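Local coordinates for protein bile salt hydrolase/transferase (Clostridium perfringens, PDB 2RG2) that hydrolyses the amide bond of glycine- and taurine-conjugated bile salts, releasing free bile acids, and can also act as a bile acid amine N-acyltransferase, at residues G16-I21 with N256-V261; I29-R34 with N304-D309; L75-L80 with L106-N111; N167-L172 with S226-V231; E250-L255 with T278-L283. The protein carries 1 engineered substitution. All coordinates share one frame; numbering follows the deposited sequence.

Contact 1: G16-I21 with N256-V261; sequences GLNMDI and NNVAMV. Engineered in segment 16-21: Leu-17 (natural residue Arg).
Asn-18 ND2, Asp-20 OD2 and Val-258 O converge on one ordered water, which joins strand 16-21 to the loop 256-261 where no direct hydrogen bond does. Both water protons are used: one bond reaches Asp-20 OD2 at 2.6 Å from the water oxygen, the other Val-258 O at 2.8 Å. The same oxygen accepts from Asn-18 ND2 over 3.1 Å. A second water donates to Asn-18 OD1 and accepts from Asn-256 ND2, at 2.9 Å from that nitrogen. Outside the segments, Asn-18 ND2 also reaches Leu-255 O, Asn-18 OD1 meets Thr-278 OG1, and Asp-20 OD1 is bonded to Thr-275 OG1 on the adjacent strand 274-282. Direct contacts are looser. The amide nitrogen of Asn-18 passes 3.9 Å from Val-258 CG2, and Met-260 SD lies 4.0 Å from Asp-20 CB, the two side chains crossing at about a right angle. In Met-260 an extended chi2 (170°) carries the sulfur to Asp-20, and chi3 (-176°) continues the chain so that CE reaches towards Asp-20 OD2. Since Asn-18 donates twice through ND2 and accepts twice through OD1, its amide flip is settled by the bonding, and a water-mediated network joins strand 13-21 of the antiparallel sheet to the loop after helix 248-256.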
# COMPACT_ATOMS: atom_id res chain seq x y z
N GLY A 16 22.61 2.20 17.71
CA GLY A 16 23.04 0.90 17.16
C GLY A 16 22.34 0.57 15.87
O GLY A 16 21.77 1.45 15.24
N LEU A 17 22.39 -0.69 15.47
CA LEU A 17 21.75 -1.07 14.21
C LEU A 17 21.42 -2.55 14.13
O LEU A 17 22.01 -3.37 14.86
CB LEU A 17 22.64 -0.70 13.03
CG LEU A 17 23.79 -1.62 12.60
CD1 LEU A 17 24.37 -1.09 11.30
CD2 LEU A 17 24.87 -1.70 13.66
N ASN A 18 20.45 -2.85 13.27
CA ASN A 18 20.27 -4.18 12.69
C ASN A 18 21.26 -4.32 11.57
O ASN A 18 21.23 -3.52 10.62
CB ASN A 18 18.91 -4.28 12.02
CG ASN A 18 17.78 -4.59 12.97
OD1 ASN A 18 18.01 -4.92 14.14
ND2 ASN A 18 16.54 -4.51 12.46
N MET A 19 22.09 -5.35 11.64
CA MET A 19 23.05 -5.66 10.58
C MET A 19 22.44 -6.78 9.78
O MET A 19 22.32 -7.90 10.27
CB MET A 19 24.40 -6.08 11.18
CG MET A 19 25.42 -6.56 10.15
SD MET A 19 25.87 -5.25 8.97
CE MET A 19 26.73 -4.12 10.04
N ASP A 20 22.00 -6.43 8.56
CA ASP A 20 21.19 -7.30 7.72
C ASP A 20 22.04 -7.74 6.57
O ASP A 20 22.39 -6.93 5.69
CB ASP A 20 19.99 -6.53 7.14
CG ASP A 20 19.04 -6.03 8.20
OD1 ASP A 20 19.12 -6.50 9.35
OD2 ASP A 20 18.19 -5.16 7.87
N ILE A 21 22.41 -9.02 6.57
CA ILE A 21 23.28 -9.58 5.53
C ILE A 21 23.03 -11.07 5.41
O ILE A 21 22.47 -11.69 6.32
CB ILE A 21 24.79 -9.32 5.81
CG1 ILE A 21 25.20 -9.87 7.18
CG2 ILE A 21 25.12 -7.83 5.71
CD1 ILE A 21 26.68 -9.70 7.48
N ASN A 256 13.09 -4.71 15.84
CA ASN A 256 12.54 -6.02 15.51
C ASN A 256 11.50 -5.89 14.40
O ASN A 256 11.30 -6.81 13.62
CB ASN A 256 11.83 -6.68 16.69
CG ASN A 256 12.77 -7.26 17.75
OD1 ASN A 256 12.29 -7.75 18.80
ND2 ASN A 256 14.09 -7.20 17.52
N ASN A 257 10.80 -4.76 14.39
CA ASN A 257 9.77 -4.53 13.37
C ASN A 257 10.30 -4.49 11.92
O ASN A 257 9.54 -4.77 10.97
CB ASN A 257 8.99 -3.26 13.69
CG ASN A 257 7.88 -2.99 12.68
OD1 ASN A 257 8.06 -2.19 11.76
ND2 ASN A 257 6.73 -3.63 12.86
N VAL A 258 11.57 -4.14 11.76
CA VAL A 258 12.19 -4.05 10.44
C VAL A 258 13.27 -5.11 10.19
O VAL A 258 13.93 -5.12 9.14
CB VAL A 258 12.75 -2.60 10.13
CG1 VAL A 258 11.59 -1.58 10.00
CG2 VAL A 258 13.71 -2.16 11.21
N ALA A 259 13.40 -6.03 11.14
CA ALA A 259 14.33 -7.14 11.01
C ALA A 259 13.91 -8.14 9.93
O ALA A 259 12.74 -8.51 9.82
CB ALA A 259 14.45 -7.86 12.38
N MET A 260 14.88 -8.59 9.15
CA MET A 260 14.60 -9.57 8.12
C MET A 260 14.46 -10.95 8.71
O MET A 260 15.13 -11.27 9.70
CB MET A 260 15.67 -9.53 7.04
CG MET A 260 15.53 -8.30 6.16
SD MET A 260 16.98 -8.15 5.10
CE MET A 260 16.55 -6.59 4.34
N VAL A 261 13.58 -11.73 8.11
CA VAL A 261 13.23 -13.07 8.60
C VAL A 261 13.66 -14.11 7.56
O VAL A 261 13.42 -13.93 6.35
CB VAL A 261 11.68 -13.15 8.84
CG1 VAL A 261 11.26 -14.52 9.42
CG2 VAL A 261 11.24 -12.02 9.78
O HOH W 1 16.47 -3.94 9.39
O HOH W 2 16.04 -6.88 15.37

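Contact 2: I29-R34 with N304-D309; sequences IIFIPR and NKENLD
With CG swung opposite the backbone nitrogen (chi1 166°), Phe-31 lays its ring against Glu-306, while the bend at chi3 (74°) of Arg-34 folds its guanidinium back over Leu-308 and towards Asp-309. Glu-306 CB sits over one ring face, 4.0 Å from the centroid of Phe-31, in a CH-pi contact offset towards the rim; Pro-33 N covers part of the opposite face. Round the edge of the ring, Asn-307 O lies in plane, 3.9 Å from Phe-31 CZ, and Leu-308 CD2 touches Phe-31 CE1 at 3.8 Å. The contact joins strand 28-32, which runs between strands 53-60 and 314-317 of the larger antiparallel sheet, to the loop that leads from strand 299-302 of the other sheet to strand 314-317. The loop is thus a connection between the two sheets of the Ntn-hydrolase sandwich, and it packs here on the end of strand 28-32. Beyond the strand, a backbone bond from Arg-34 N to Leu-308 O spans 2.8 Å, and Pro-33 CB packs 3.4 Å from that same Leu-308 O. Arg-34 NH1 makes a salt bridge to Asp-309 OD1 at 2.9 Å, meeting it from above a carboxylate plane turned 60° from the guanidinium. Leu-308 CB covers one guanidinium face, and Arg-34 NH2 pairs with Glu-72, giving the charge a second acidic partner. An Asx turn, with Asn-307 OD1 accepting from Asp-309 N at 2.9 Å, shapes the loop. The carboxylate of Glu-306 leads away from Phe-31, to Tyr-316 OH and to Asn-328 of a neighbouring subunit.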
# COMPACT_ATOMS: atom_id res chain seq x y z
N ILE A 29 33.32 -9.28 18.77
CA ILE A 29 33.30 -8.00 19.45
C ILE A 29 34.77 -7.74 19.77
O ILE A 29 35.52 -8.66 20.15
CB ILE A 29 32.43 -8.03 20.72
CG1 ILE A 29 30.95 -8.30 20.34
CG2 ILE A 29 32.46 -6.69 21.45
CD1 ILE A 29 30.59 -9.79 20.23
N ILE A 30 35.20 -6.50 19.56
CA ILE A 30 36.62 -6.15 19.65
C ILE A 30 36.77 -4.94 20.55
O ILE A 30 36.07 -3.93 20.38
CB ILE A 30 37.23 -5.83 18.27
CG1 ILE A 30 37.15 -7.04 17.33
CG2 ILE A 30 38.70 -5.34 18.43
CD1 ILE A 30 37.27 -6.68 15.85
N PHE A 31 37.70 -5.05 21.50
CA PHE A 31 38.02 -3.96 22.40
C PHE A 31 39.46 -3.52 22.14
O PHE A 31 40.37 -4.36 22.10
CB PHE A 31 37.89 -4.39 23.86
CG PHE A 31 38.53 -3.42 24.84
CD1 PHE A 31 37.93 -2.20 25.13
CD2 PHE A 31 39.75 -3.72 25.44
CE1 PHE A 31 38.53 -1.29 26.02
CE2 PHE A 31 40.36 -2.82 26.33
CZ PHE A 31 39.74 -1.61 26.62
N ILE A 32 39.66 -2.21 21.99
CA ILE A 32 41.00 -1.65 21.85
C ILE A 32 41.21 -0.61 22.95
O ILE A 32 40.46 0.38 23.04
CB ILE A 32 41.21 -0.95 20.49
CG1 ILE A 32 40.78 -1.83 19.32
CG2 ILE A 32 42.70 -0.53 20.32
CD1 ILE A 32 40.60 -1.07 18.01
N PRO A 33 42.24 -0.82 23.80
CA PRO A 33 42.54 0.19 24.82
C PRO A 33 42.98 1.52 24.19
O PRO A 33 43.25 1.58 22.98
CB PRO A 33 43.68 -0.44 25.64
CG PRO A 33 44.16 -1.62 24.87
CD PRO A 33 43.13 -2.00 23.86
N ARG A 34 43.03 2.59 24.98
CA ARG A 34 43.54 3.88 24.49
C ARG A 34 45.07 3.85 24.33
O ARG A 34 45.74 3.02 24.97
CB ARG A 34 43.10 5.04 25.39
CG ARG A 34 43.81 5.12 26.74
CD ARG A 34 43.40 6.38 27.49
NE ARG A 34 42.04 6.32 28.03
CZ ARG A 34 41.73 5.95 29.27
NH1 ARG A 34 42.66 5.59 30.14
NH2 ARG A 34 40.47 5.99 29.64
N ASN A 304 34.26 -0.50 30.38
CA ASN A 304 34.77 -0.02 31.66
C ASN A 304 35.15 -1.13 32.64
O ASN A 304 35.72 -0.87 33.70
CB ASN A 304 33.80 0.98 32.28
CG ASN A 304 33.70 2.24 31.46
OD1 ASN A 304 34.70 2.96 31.29
ND2 ASN A 304 32.52 2.49 30.89
N LYS A 305 34.84 -2.37 32.27
CA LYS A 305 35.31 -3.53 33.03
C LYS A 305 36.72 -3.93 32.57
O LYS A 305 37.36 -4.79 33.20
CB LYS A 305 34.32 -4.69 32.91
CG LYS A 305 33.05 -4.44 33.72
CD LYS A 305 32.08 -5.56 33.54
CE LYS A 305 30.71 -5.22 34.06
NZ LYS A 305 30.69 -5.07 35.55
N GLU A 306 37.20 -3.30 31.50
CA GLU A 306 38.56 -3.53 31.02
C GLU A 306 39.52 -2.44 31.52
O GLU A 306 39.09 -1.40 32.01
CB GLU A 306 38.59 -3.62 29.48
CG GLU A 306 37.65 -4.68 28.86
CD GLU A 306 37.93 -6.13 29.31
OE1 GLU A 306 39.04 -6.42 29.79
OE2 GLU A 306 37.03 -7.00 29.17
N ASN A 307 40.82 -2.72 31.43
CA ASN A 307 41.82 -1.69 31.69
C ASN A 307 41.93 -0.84 30.42
O ASN A 307 42.42 -1.30 29.39
CB ASN A 307 43.16 -2.35 32.03
CG ASN A 307 44.28 -1.35 32.27
OD1 ASN A 307 44.06 -0.14 32.28
ND2 ASN A 307 45.49 -1.87 32.46
N LEU A 308 41.44 0.40 30.50
CA LEU A 308 41.43 1.29 29.33
C LEU A 308 42.85 1.68 28.90
O LEU A 308 43.10 2.09 27.77
CB LEU A 308 40.53 2.51 29.56
CG LEU A 308 39.04 2.24 29.88
CD1 LEU A 308 38.24 3.54 29.94
CD2 LEU A 308 38.41 1.31 28.85
N ASP A 309 43.80 1.48 29.83
CA ASP A 309 45.22 1.66 29.55
C ASP A 309 45.95 0.35 29.36
O ASP A 309 47.18 0.29 29.49
CB ASP A 309 45.87 2.43 30.70
CG ASP A 309 45.33 3.81 30.81
OD1 ASP A 309 45.32 4.52 29.78
OD2 ASP A 309 44.87 4.18 31.90

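Contact 3: L75-L80 with L106-N111; sequences LGCAGL and LWVLAN. With EDO (1,2-ethanediol), chain E.
Leu-75 and Cys-77 pack against Val-108 and Leu-109 where helix 106-111 lies on a face of the larger antiparallel sheet of the Ntn-hydrolase sandwich. The axes of strand 76-80 and the helix segment run nearly antiparallel, at 175°, and approach to 8.4 Å. The tight part lies at Leu-75 to Cys-77. Leu-75 CD2 meets Val-108 CG1 at 3.7 Å, the two side chains crossing at about a right angle. Leu-109 CD2 reaches in beside the backbone, 3.5 Å from Leu-75 O, and also touches Cys-77 CB at 3.9 Å. Cys-77 meets the helix through CB, with Val-108 CG1 a further neighbour of that atom at 4.2 Å. Ile-145 of strand 141-146 and Val-118 of helix 115-122 also pack against this apolar patch. The contact is looser beyond it: Ala-78 to Leu-80 run on without meeting the helix, and Ala-78 and Leu-80 touch strand 13-21 instead. On the partly exposed side of the helix, Asn-111 ND2 donates to a lone pair of Trp-107 O. Towards the other end of the strand, a bound 1,2-ethanediol, probably from the crystallisation solution and also bonded to Ala-67 O, donates through O1 to Gly-79 O at 2.8 Å.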
# COMPACT_ATOMS: atom_id res chain seq x y z
N LEU A 75 31.02 8.51 21.89
CA LEU A 75 30.81 8.65 20.46
C LEU A 75 30.54 7.27 19.84
O LEU A 75 31.28 6.32 20.10
CB LEU A 75 32.01 9.31 19.77
CG LEU A 75 31.89 9.56 18.27
CD1 LEU A 75 30.74 10.55 17.99
CD2 LEU A 75 33.22 10.07 17.66
N GLY A 76 29.49 7.17 19.04
CA GLY A 76 29.19 5.95 18.28
C GLY A 76 29.17 6.15 16.78
O GLY A 76 28.85 7.24 16.30
N CYS A 77 29.49 5.09 16.05
CA CYS A 77 29.51 5.14 14.59
C CYS A 77 29.09 3.78 14.04
O CYS A 77 29.43 2.75 14.61
CB CYS A 77 30.92 5.50 14.10
SG CYS A 77 31.07 5.77 12.37
N ALA A 78 28.29 3.79 12.97
CA ALA A 78 27.93 2.54 12.31
C ALA A 78 27.97 2.71 10.81
O ALA A 78 27.55 3.74 10.31
CB ALA A 78 26.52 2.06 12.76
N GLY A 79 28.49 1.70 10.10
CA GLY A 79 28.43 1.68 8.64
C GLY A 79 27.28 0.81 8.14
O GLY A 79 27.05 -0.29 8.66
N LEU A 80 26.55 1.31 7.15
CA LEU A 80 25.38 0.62 6.58
C LEU A 80 25.54 0.60 5.05
O LEU A 80 26.15 1.49 4.48
CB LEU A 80 24.07 1.34 6.97
CG LEU A 80 23.62 1.33 8.44
CD1 LEU A 80 24.47 2.28 9.31
CD2 LEU A 80 22.15 1.72 8.58
N LEU A 106 36.98 3.01 12.39
CA LEU A 106 38.04 3.15 13.37
C LEU A 106 38.59 4.59 13.42
O LEU A 106 38.88 5.09 14.49
CB LEU A 106 39.18 2.18 13.12
CG LEU A 106 40.33 2.21 14.12
CD1 LEU A 106 39.88 1.95 15.56
CD2 LEU A 106 41.36 1.16 13.69
N TRP A 107 38.70 5.23 12.26
CA TRP A 107 39.23 6.59 12.20
C TRP A 107 38.36 7.55 13.03
O TRP A 107 38.87 8.40 13.76
CB TRP A 107 39.34 7.05 10.75
CG TRP A 107 39.71 8.49 10.58
CD1 TRP A 107 40.98 9.03 10.55
CD2 TRP A 107 38.81 9.58 10.36
NE1 TRP A 107 40.91 10.39 10.36
CE2 TRP A 107 39.59 10.76 10.24
CE3 TRP A 107 37.42 9.69 10.29
CZ2 TRP A 107 39.03 12.02 10.03
CZ3 TRP A 107 36.84 10.96 10.08
CH2 TRP A 107 37.66 12.10 9.96
N VAL A 108 37.04 7.40 12.91
CA VAL A 108 36.11 8.19 13.73
C VAL A 108 36.27 7.92 15.23
O VAL A 108 36.41 8.86 16.02
CB VAL A 108 34.61 7.94 13.31
CG1 VAL A 108 33.68 8.64 14.27
CG2 VAL A 108 34.36 8.43 11.89
N LEU A 109 36.22 6.64 15.62
CA LEU A 109 36.12 6.28 17.04
C LEU A 109 37.45 6.46 17.77
O LEU A 109 37.48 6.81 18.95
CB LEU A 109 35.62 4.84 17.21
CG LEU A 109 34.23 4.58 16.62
CD1 LEU A 109 33.91 3.10 16.82
CD2 LEU A 109 33.18 5.47 17.32
N ALA A 110 38.54 6.23 17.04
CA ALA A 110 39.88 6.34 17.64
C ALA A 110 40.27 7.78 17.94
O ALA A 110 41.01 8.05 18.89
CB ALA A 110 40.92 5.69 16.74
N ASN A 111 39.74 8.71 17.15
CA ASN A 111 40.27 10.08 17.10
C ASN A 111 39.46 11.19 17.76
O ASN A 111 40.02 12.22 18.16
CB ASN A 111 40.55 10.47 15.66
CG ASN A 111 41.76 9.79 15.12
OD1 ASN A 111 42.86 9.93 15.67
ND2 ASN A 111 41.59 9.03 14.04
C1 EDO E . 29.53 -3.17 7.62
O1 EDO E . 28.24 -2.57 7.48
C2 EDO E . 30.60 -2.09 7.57
O2 EDO E . 30.29 -1.04 8.49

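Contact 4: N167-L172 with S226-V231; sequences NNIGVL and SRFIRV
Val-171 and Phe-228 make the CH-pi part of the contact. Val-171 CG2 stands over the centre of the Phe-228 ring, 3.7 Å from its centroid and 11° off the normal, a well-centred CH-pi contact. The torsion of Val-171 (chi1 -48°) explains the split of its branches: CG2 falls between the backbone N and carbonyl carbon and faces the ring, whereas CG1 is directed to the next helical turn. Of the plain apolar contacts, Val-171 CG1 to Val-231 CG1 is tighter than usual for carbons, at 3.3 Å, with the two side chains sliding past each other in opposite directions. Ile-169 CG2 adds a lighter touch on Phe-228 CE1 at 4.1 Å, its side chain crossing that of the ring at about a right angle. Polar bonding lies within 167-172 and shapes the loop that presents these groups. Asn-167 OD1 accepts from Ile-169 N at 2.9 Å, an Asx turn, and from Gly-170 N at 3.1 Å. The other end of the amide donates from ND2 to Val-171 O over 2.8 Å, so both ends of Asn-167 are engaged and its rotation is fixed. The ring of Phe-228 also stacks with His-181. One residue earlier on helix 224-242, Arg-227 NH1 bonds to the backbone O of the modified Cys-1 and to Thr-2 OG1. Strand 171-172, outermost in the smaller sheet within this chain, pairs with strand 3-7; Val-171 faces helix 224-242, while Leu-172 starts away from it and packs on Phe-178 of helix 178-185 and on Met-144 and Val-154 of the larger sheet, and Leu-185 touches Ile-169.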
# COMPACT_ATOMS: atom_id res chain seq x y z
N ASN A 167 20.96 14.67 11.27
CA ASN A 167 19.90 13.65 11.23
C ASN A 167 18.93 13.88 12.38
O ASN A 167 19.20 13.49 13.52
CB ASN A 167 20.50 12.22 11.27
CG ASN A 167 19.45 11.14 11.18
OD1 ASN A 167 18.26 11.42 11.28
ND2 ASN A 167 19.88 9.89 10.98
N ASN A 168 17.82 14.55 12.07
CA ASN A 168 16.75 14.84 13.03
C ASN A 168 15.65 13.78 13.06
O ASN A 168 14.63 13.96 13.73
CB ASN A 168 16.13 16.20 12.72
CG ASN A 168 17.10 17.34 12.95
OD1 ASN A 168 17.24 18.24 12.11
ND2 ASN A 168 17.79 17.30 14.07
N ILE A 169 15.87 12.69 12.34
CA ILE A 169 14.88 11.62 12.26
C ILE A 169 15.21 10.51 13.27
O ILE A 169 14.30 9.84 13.76
CB ILE A 169 14.81 10.98 10.84
CG1 ILE A 169 14.84 12.04 9.74
CG2 ILE A 169 13.56 10.10 10.71
CD1 ILE A 169 13.73 13.03 9.83
N GLY A 170 16.50 10.30 13.52
CA GLY A 170 16.96 9.30 14.50
C GLY A 170 17.21 7.94 13.87
O GLY A 170 17.45 6.95 14.59
N VAL A 171 17.17 7.88 12.54
CA VAL A 171 17.25 6.61 11.80
C VAL A 171 18.08 6.70 10.53
O VAL A 171 18.27 7.79 9.96
CB VAL A 171 15.82 6.02 11.49
CG1 VAL A 171 14.95 6.04 12.75
CG2 VAL A 171 15.14 6.78 10.40
N LEU A 172 18.56 5.54 10.06
CA LEU A 172 19.19 5.44 8.75
C LEU A 172 18.97 4.04 8.19
O LEU A 172 18.98 3.07 8.94
CB LEU A 172 20.70 5.72 8.82
CG LEU A 172 21.46 5.86 7.50
CD1 LEU A 172 20.96 7.11 6.69
CD2 LEU A 172 22.99 5.96 7.75
N SER A 226 11.08 1.49 2.80
CA SER A 226 10.00 1.07 3.71
C SER A 226 10.46 0.92 5.15
O SER A 226 9.78 1.35 6.08
CB SER A 226 9.36 -0.21 3.19
OG SER A 226 8.66 0.03 1.96
N ARG A 227 11.63 0.33 5.33
CA ARG A 227 12.19 0.20 6.68
C ARG A 227 12.43 1.57 7.31
O ARG A 227 12.18 1.78 8.51
CB ARG A 227 13.48 -0.63 6.65
CG ARG A 227 13.23 -2.13 6.42
CD ARG A 227 14.51 -2.96 6.54
NE ARG A 227 15.32 -2.92 5.31
CZ ARG A 227 16.43 -2.21 5.18
NH1 ARG A 227 16.86 -1.48 6.18
NH2 ARG A 227 17.10 -2.22 4.04
N PHE A 228 12.93 2.52 6.51
CA PHE A 228 13.17 3.89 6.99
C PHE A 228 11.86 4.51 7.50
O PHE A 228 11.81 5.05 8.59
CB PHE A 228 13.82 4.73 5.88
CG PHE A 228 14.33 6.08 6.33
CD1 PHE A 228 13.44 7.12 6.60
CD2 PHE A 228 15.70 6.31 6.46
CE1 PHE A 228 13.90 8.38 7.01
CE2 PHE A 228 16.19 7.57 6.87
CZ PHE A 228 15.27 8.60 7.14
N ILE A 229 10.80 4.44 6.70
CA ILE A 229 9.50 4.97 7.12
C ILE A 229 9.00 4.32 8.42
O ILE A 229 8.59 5.01 9.37
CB ILE A 229 8.46 4.78 6.00
CG1 ILE A 229 8.87 5.55 4.72
CG2 ILE A 229 7.06 5.16 6.50
CD1 ILE A 229 9.11 7.03 4.92
N ARG A 230 9.03 2.99 8.47
CA ARG A 230 8.54 2.30 9.65
C ARG A 230 9.30 2.71 10.92
O ARG A 230 8.67 3.07 11.91
CB ARG A 230 8.53 0.77 9.47
CG ARG A 230 7.49 0.30 8.45
CD ARG A 230 6.84 -1.07 8.84
NE ARG A 230 7.82 -2.16 8.94
CZ ARG A 230 8.39 -2.78 7.89
NH1 ARG A 230 8.13 -2.40 6.63
NH2 ARG A 230 9.26 -3.77 8.11
N VAL A 231 10.63 2.68 10.88
CA VAL A 231 11.40 3.02 12.09
C VAL A 231 11.22 4.48 12.46
O VAL A 231 11.05 4.79 13.64
CB VAL A 231 12.86 2.58 11.99
CG1 VAL A 231 13.61 3.04 13.21
CG2 VAL A 231 12.90 1.07 11.97

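Contact 5: E250-L255 with T278-L283; sequences EFFHIL and TSCMCL
Phe-251 and Phe-252 carry helix 250-255 onto Thr-278 and Cys-280 of strand 278-282, a helix-on-sheet packing in the Ntn-hydrolase sandwich in which the helix layer covers the six-stranded antiparallel sheet. The two segment axes come within 9.5 Å and point 146° apart. Neighbouring phenylalanines use different first torsions. In Phe-251, CG lies opposite the backbone nitrogen (chi1 -174°), which brings a ring face under Cys-280 SG; in Phe-252, CG lies beside that nitrogen (chi1 -73°), and the ring end bends round to reach the strand although the side chain starts off to one side. Cys-280 is received between them. Its SG sits over a face of Phe-251 at 3.7 Å from the centroid, a sulfur-aromatic contact offset towards the rim. Its CB meets Phe-252 CE1, also at 3.7 Å. Two residues earlier on the same face of the strand, Thr-278 puts its methyl towards the helix: CG2 lies 3.6 Å from Phe-252 CE2 and 3.8 Å from Leu-255 CD1, while OG1 is bonded to Asn-18. Leu-4 of strand 3-7 and Leu-14 of strand 13-21 also touch Phe-251. On another side of the helix, Glu-250 forms a salt bridge with Arg-262 of a neighbouring subunit. The shortest approach across the segments is backbone oxygen to ring, with Ser-279 O meeting Phe-251 CE1 obliquely at 3.2 Å.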
# COMPACT_ATOMS: atom_id res chain seq x y z
N GLU A 250 13.07 -1.25 24.58
CA GLU A 250 12.29 -0.52 23.56
C GLU A 250 13.07 -0.37 22.26
O GLU A 250 12.48 -0.38 21.17
CB GLU A 250 11.87 0.85 24.08
CG GLU A 250 10.96 0.82 25.31
CD GLU A 250 9.56 0.23 25.05
OE1 GLU A 250 9.27 -0.16 23.90
OE2 GLU A 250 8.76 0.15 26.01
N PHE A 251 14.37 -0.18 22.38
CA PHE A 251 15.27 -0.10 21.23
C PHE A 251 15.15 -1.36 20.35
O PHE A 251 15.04 -1.27 19.12
CB PHE A 251 16.71 0.09 21.73
CG PHE A 251 17.73 0.34 20.64
CD1 PHE A 251 18.34 -0.73 19.98
CD2 PHE A 251 18.10 1.65 20.30
CE1 PHE A 251 19.29 -0.52 19.01
CE2 PHE A 251 19.04 1.87 19.30
CZ PHE A 251 19.65 0.79 18.66
N PHE A 252 15.12 -2.52 21.00
CA PHE A 252 14.99 -3.78 20.29
C PHE A 252 13.60 -3.96 19.71
O PHE A 252 13.47 -4.46 18.59
CB PHE A 252 15.39 -4.95 21.20
CG PHE A 252 16.86 -5.00 21.43
CD1 PHE A 252 17.45 -4.22 22.42
CD2 PHE A 252 17.67 -5.78 20.61
CE1 PHE A 252 18.83 -4.23 22.62
CE2 PHE A 252 19.07 -5.80 20.78
CZ PHE A 252 19.65 -5.02 21.80
N HIS A 253 12.57 -3.51 20.44
CA HIS A 253 11.19 -3.61 19.92
C HIS A 253 11.05 -2.83 18.60
O HIS A 253 10.46 -3.33 17.64
CB HIS A 253 10.19 -3.13 20.95
CG HIS A 253 9.91 -4.13 22.03
ND1 HIS A 253 9.19 -5.28 21.80
CD2 HIS A 253 10.22 -4.14 23.34
CE1 HIS A 253 9.09 -5.97 22.92
NE2 HIS A 253 9.71 -5.30 23.88
N ILE A 254 11.63 -1.63 18.56
CA ILE A 254 11.59 -0.83 17.33
C ILE A 254 12.30 -1.56 16.20
O ILE A 254 11.71 -1.76 15.14
CB ILE A 254 12.18 0.59 17.53
CG1 ILE A 254 11.29 1.38 18.50
CG2 ILE A 254 12.33 1.30 16.18
CD1 ILE A 254 11.98 2.65 19.07
N LEU A 255 13.54 -1.98 16.41
CA LEU A 255 14.26 -2.62 15.32
C LEU A 255 13.71 -3.98 14.91
O LEU A 255 13.82 -4.35 13.74
CB LEU A 255 15.76 -2.70 15.60
CG LEU A 255 16.46 -1.34 15.59
CD1 LEU A 255 17.93 -1.51 15.97
CD2 LEU A 255 16.32 -0.60 14.21
N THR A 278 21.71 -7.43 16.17
CA THR A 278 21.19 -6.12 16.50
C THR A 278 22.05 -5.60 17.65
O THR A 278 22.13 -6.24 18.71
CB THR A 278 19.71 -6.21 16.91
OG1 THR A 278 18.93 -6.74 15.82
CG2 THR A 278 19.19 -4.81 17.30
N SER A 279 22.72 -4.47 17.43
CA SER A 279 23.55 -3.85 18.47
C SER A 279 22.84 -2.66 19.06
O SER A 279 22.05 -1.99 18.38
CB SER A 279 24.92 -3.42 17.92
OG SER A 279 24.80 -2.38 16.96
N CYS A 280 23.14 -2.40 20.32
CA CYS A 280 22.63 -1.24 21.02
C CYS A 280 23.70 -0.74 21.97
O CYS A 280 24.00 -1.39 22.98
CB CYS A 280 21.36 -1.60 21.79
SG CYS A 280 20.67 -0.14 22.64
N MET A 281 24.31 0.39 21.62
CA MET A 281 25.37 0.97 22.43
C MET A 281 24.83 2.00 23.39
O MET A 281 24.20 2.96 22.96
CB MET A 281 26.41 1.60 21.50
CG MET A 281 26.99 0.56 20.56
SD MET A 281 28.06 1.30 19.34
CE MET A 281 27.06 1.06 17.88
N CYS A 282 25.06 1.80 24.68
CA CYS A 282 24.68 2.79 25.68
C CYS A 282 25.88 3.72 25.86
O CYS A 282 26.87 3.39 26.54
CB CYS A 282 24.26 2.15 27.00
SG CYS A 282 23.80 3.39 28.22
N LEU A 283 25.78 4.87 25.21
CA LEU A 283 26.95 5.71 24.96
C LEU A 283 27.59 6.23 26.25
O LEU A 283 28.82 6.20 26.38
CB LEU A 283 26.58 6.83 23.98
CG LEU A 283 26.13 6.35 22.58
CD1 LEU A 283 25.57 7.53 21.79
CD2 LEU A 283 27.24 5.63 21.79

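Contacts 1, 4 and 5 gather on the six-stranded sheet: the centre of contact 1 lies 11 Å from that of contact 5 and 13 Å from that of contact 4. Strands 13-21 and 274-282 are neighbours, with Leu-17 O to Ser-279 N at 2.9 Å, and Asn-257 OD1 meets Arg-230 NE at 2.8 Å between contacts 1 and 4. Contact 3 faces them from the other sheet: Leu-80 CG touches the engineered Leu-17 CD1 at 3.8 Å. Position 17 belongs to the deoxycholate site, and the Asp-20 side chain lies about 8 Å from that of the taurine-binding Asn-81. Contact 2 is peripheral, 27 Å centre to centre from contact 1, and meets contact 3 through Ile-32 and Leu-106.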